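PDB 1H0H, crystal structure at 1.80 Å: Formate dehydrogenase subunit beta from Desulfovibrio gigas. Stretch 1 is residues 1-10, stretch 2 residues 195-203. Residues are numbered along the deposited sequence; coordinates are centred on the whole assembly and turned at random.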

# COMPACT_ATOMS: atom_id res chain seq x y z
N SER B 1 -32.16 -8.65 27.28
CA SER B 1 -30.78 -8.45 27.77
C SER B 1 -29.79 -8.84 26.68
O SER B 1 -30.09 -9.69 25.82
N LYS B 2 -28.61 -8.24 26.74
CA LYS B 2 -27.61 -8.35 25.71
C LYS B 2 -26.47 -9.31 25.99
O LYS B 2 -26.27 -9.76 27.11
N GLY B 3 -25.74 -9.62 24.93
CA GLY B 3 -24.59 -10.48 25.01
C GLY B 3 -23.63 -10.23 23.87
O GLY B 3 -23.92 -9.44 22.97
N PHE B 4 -22.51 -10.92 23.92
CA PHE B 4 -21.47 -10.84 22.92
C PHE B 4 -21.04 -12.27 22.64
O PHE B 4 -21.05 -13.13 23.54
N PHE B 5 -20.63 -12.52 21.41
CA PHE B 5 -19.94 -13.75 21.10
C PHE B 5 -18.59 -13.31 20.52
O PHE B 5 -18.55 -12.62 19.52
N VAL B 6 -17.50 -13.71 21.17
CA VAL B 6 -16.17 -13.39 20.66
C VAL B 6 -15.52 -14.65 20.10
O VAL B 6 -15.17 -15.57 20.84
N ASP B 7 -15.36 -14.71 18.79
CA ASP B 7 -14.78 -15.89 18.17
C ASP B 7 -13.30 -15.62 17.96
O ASP B 7 -12.93 -15.00 16.97
N THR B 8 -12.45 -16.05 18.91
CA THR B 8 -11.00 -15.80 18.80
C THR B 8 -10.40 -16.45 17.56
O THR B 8 -9.33 -16.02 17.09
N THR B 9 -11.07 -17.44 16.98
CA THR B 9 -10.48 -18.07 15.81
C THR B 9 -10.51 -17.13 14.60
O THR B 9 -9.87 -17.41 13.60
N ARG B 10 -11.28 -16.05 14.68
CA ARG B 10 -11.32 -15.09 13.58
C ARG B 10 -10.54 -13.80 13.84
O ARG B 10 -10.46 -12.95 12.96
N VAL B 195 -21.69 -15.96 31.91
CA VAL B 195 -21.30 -14.62 31.48
C VAL B 195 -22.06 -14.14 30.25
O VAL B 195 -22.68 -14.93 29.56
N ARG B 196 -22.01 -12.84 29.99
CA ARG B 196 -22.65 -12.30 28.79
C ARG B 196 -21.67 -12.15 27.62
O ARG B 196 -22.07 -12.16 26.46
N VAL B 197 -20.39 -12.01 27.92
CA VAL B 197 -19.38 -11.96 26.89
C VAL B 197 -18.81 -13.37 26.75
O VAL B 197 -18.00 -13.82 27.58
N ILE B 198 -19.23 -14.08 25.70
CA ILE B 198 -18.84 -15.48 25.53
C ILE B 198 -17.68 -15.69 24.54
O ILE B 198 -17.87 -15.47 23.33
N PHE B 199 -16.51 -16.09 25.02
CA PHE B 199 -15.37 -16.38 24.14
C PHE B 199 -15.30 -17.84 23.70
O PHE B 199 -15.49 -18.76 24.51
N LEU B 200 -15.05 -18.04 22.40
CA LEU B 200 -14.76 -19.35 21.85
C LEU B 200 -13.26 -19.42 21.69
O LEU B 200 -12.65 -18.48 21.17
N THR B 201 -12.66 -20.50 22.19
CA THR B 201 -11.24 -20.75 21.99
C THR B 201 -11.10 -22.07 21.29
O THR B 201 -11.97 -22.93 21.41
N ALA B 202 -10.00 -22.23 20.54
CA ALA B 202 -9.78 -23.45 19.79
C ALA B 202 -8.95 -24.47 20.57
O ALA B 202 -8.80 -25.59 20.15
N HIS B 203 -8.40 -24.04 21.70
CA HIS B 203 -7.55 -24.88 22.52
C HIS B 203 -7.78 -24.50 23.97
O HIS B 203 -8.55 -23.59 24.26

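The N-terminal strand 2-7 and strand 197-201, far apart in sequence, lie side by side as parallel neighbours in one sheet, so the backbone makes the join while side chains pack laterally over its two faces and polar groups fasten the ends. The backbone ladder runs through alternate residues of each stretch: F4 N donates to R196 O (2.9 Å), I198 N to F4 O (3.0 Å), V6 N to I198 O (2.8 Å) and L200 N to V6 O (2.9 Å). The rule is that parallel register sends paired side chains to the same face: F4 with V197 and V6 with F199 on one, F5 with I198 and D7 with L200 on the other.

On the first face all four residues are buried. F4 is m, with chi2 near 72°, and brings F4 CD1 to 3.6 Å from V197 CG2. V6 and V197 are both t, and V6 CG2 lies 3.8 Å from V197 CG1. The same V6 methyl also sits over the F199 ring, 4.2 Å from V6 CG2 to the ring centroid, in a CH-pi contact; V6 CB is 3.6 Å from F199 CD2. F199 adopts m with chi2 near 83°, and at its ring edge T8 CG2 comes within 4.1 Å of F199 CD2.

On the other face, F5 is t, and its ring end comes nearer the partner strand than its CB direction suggests: F5 CE1 reaches 3.5 Å from L200 CB, which meets the ring at its edge, and F5 CD1 lies 3.3 Å from I198 O, the backbone oxygen of a residue that is itself m,t. L200, in a t,p rotamer, meets D7 with its end, L200 CD2 lying 3.7 Å from D7 OD1. Within its own stretch D7 OD1 also accepts from T9 OG1 at 2.6 Å and T9 N at 3.0 Å, where the chain turns into a 3-10 segment.

At the start of the ladder, R196 extends its side chain (m,t,t, chi4 near -78°) along the first stretch, and R196 NH1 donates to K2 O at 2.9 Å. S1 OG, on a p rotamer, lies 3.1 Å from R196 NH1, near the guanidinium plane. G3 has no side chain, and an ideal CB there would be a tight 3.3 Å from R196 O.

At the far end, T8 points toward the partner; its p rotamer lets T8 OG1 donate to L200 O at 2.7 Å, sharing that acceptor with T8 N, whose bond at 3.3 Å is weak. Beyond it, T9 CG2 touches A202 CB at 4.0 Å.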

# COMPACT_ATOMS: atom_id res chain seq x y z
CB SER B 1 -30.53 -9.24 29.04
OG SER B 1 -30.69 -10.64 28.81
CB LYS B 2 -27.04 -6.96 25.38
CG LYS B 2 -28.12 -5.95 25.04
CD LYS B 2 -28.86 -6.28 23.75
CE LYS B 2 -29.65 -5.05 23.30
NZ LYS B 2 -30.58 -5.30 22.17
CB PHE B 4 -20.20 -10.16 23.48
CG PHE B 4 -20.32 -8.68 23.80
CD1 PHE B 4 -21.04 -8.24 24.89
CD2 PHE B 4 -19.61 -7.72 23.04
CE1 PHE B 4 -21.10 -6.85 25.21
CE2 PHE B 4 -19.66 -6.36 23.35
CZ PHE B 4 -20.42 -5.92 24.44
CB PHE B 5 -20.69 -14.62 20.11
CG PHE B 5 -19.85 -15.76 19.56
CD1 PHE B 5 -19.11 -16.56 20.42
CD2 PHE B 5 -19.76 -15.99 18.20
CE1 PHE B 5 -18.32 -17.62 19.93
CE2 PHE B 5 -18.97 -17.03 17.70
CZ PHE B 5 -18.25 -17.85 18.58
CB VAL B 6 -15.29 -12.78 21.76
CG1 VAL B 6 -13.98 -12.28 21.18
CG2 VAL B 6 -16.04 -11.65 22.52
CB ASP B 7 -15.48 -16.15 16.83
CG ASP B 7 -14.98 -17.39 16.14
OD1 ASP B 7 -14.02 -18.02 16.63
OD2 ASP B 7 -15.50 -17.81 15.09
CB THR B 8 -10.22 -16.26 20.05
OG1 THR B 8 -10.29 -17.69 20.16
CG2 THR B 8 -10.85 -15.72 21.34
CB THR B 9 -11.14 -19.41 15.44
OG1 THR B 9 -12.46 -19.20 14.89
CG2 THR B 9 -11.34 -20.30 16.66
CB ARG B 10 -12.77 -14.73 13.22
CG ARG B 10 -13.63 -15.91 12.83
CD ARG B 10 -15.03 -15.50 12.43
NE ARG B 10 -15.05 -14.76 11.17
CZ ARG B 10 -15.25 -15.35 10.00
NH1 ARG B 10 -15.43 -16.66 9.98
NH2 ARG B 10 -15.28 -14.64 8.86
CB VAL B 195 -19.79 -14.58 31.16
CG1 VAL B 195 -18.98 -15.07 32.36
CG2 VAL B 195 -19.47 -15.43 29.94
CB ARG B 196 -23.35 -10.98 29.09
CG ARG B 196 -24.59 -11.15 29.96
CD ARG B 196 -25.17 -9.81 30.41
NE ARG B 196 -26.31 -10.05 31.28
CZ ARG B 196 -27.51 -10.38 30.83
NH1 ARG B 196 -27.69 -10.49 29.52
NH2 ARG B 196 -28.52 -10.62 31.67
CB VAL B 197 -18.25 -10.95 27.22
CG1 VAL B 197 -17.21 -10.92 26.10
CG2 VAL B 197 -18.82 -9.55 27.39
CB ILE B 198 -20.04 -16.35 25.10
CG1 ILE B 198 -21.24 -16.18 26.05
CG2 ILE B 198 -19.60 -17.84 25.00
CD1 ILE B 198 -22.56 -16.81 25.52
CB PHE B 199 -14.03 -16.08 24.79
CG PHE B 199 -13.81 -14.65 25.14
CD1 PHE B 199 -14.32 -14.13 26.32
CD2 PHE B 199 -13.03 -13.83 24.32
CE1 PHE B 199 -14.07 -12.84 26.66
CE2 PHE B 199 -12.79 -12.52 24.65
CZ PHE B 199 -13.33 -12.02 25.82
CB LEU B 200 -15.41 -19.54 20.48
CG LEU B 200 -14.97 -20.80 19.70
CD1 LEU B 200 -15.34 -22.08 20.46
CD2 LEU B 200 -15.58 -20.86 18.32
CB THR B 201 -10.44 -20.75 23.31
OG1 THR B 201 -11.07 -21.60 24.29
CG2 THR B 201 -10.42 -19.37 23.91
CB ALA B 202 -9.13 -23.13 18.44
CB HIS B 203 -6.07 -24.65 22.19
CG HIS B 203 -5.79 -24.61 20.72
ND1 HIS B 203 -5.42 -25.72 20.00
CD2 HIS B 203 -5.87 -23.59 19.83
CE1 HIS B 203 -5.27 -25.39 18.73
NE2 HIS B 203 -5.53 -24.10 18.61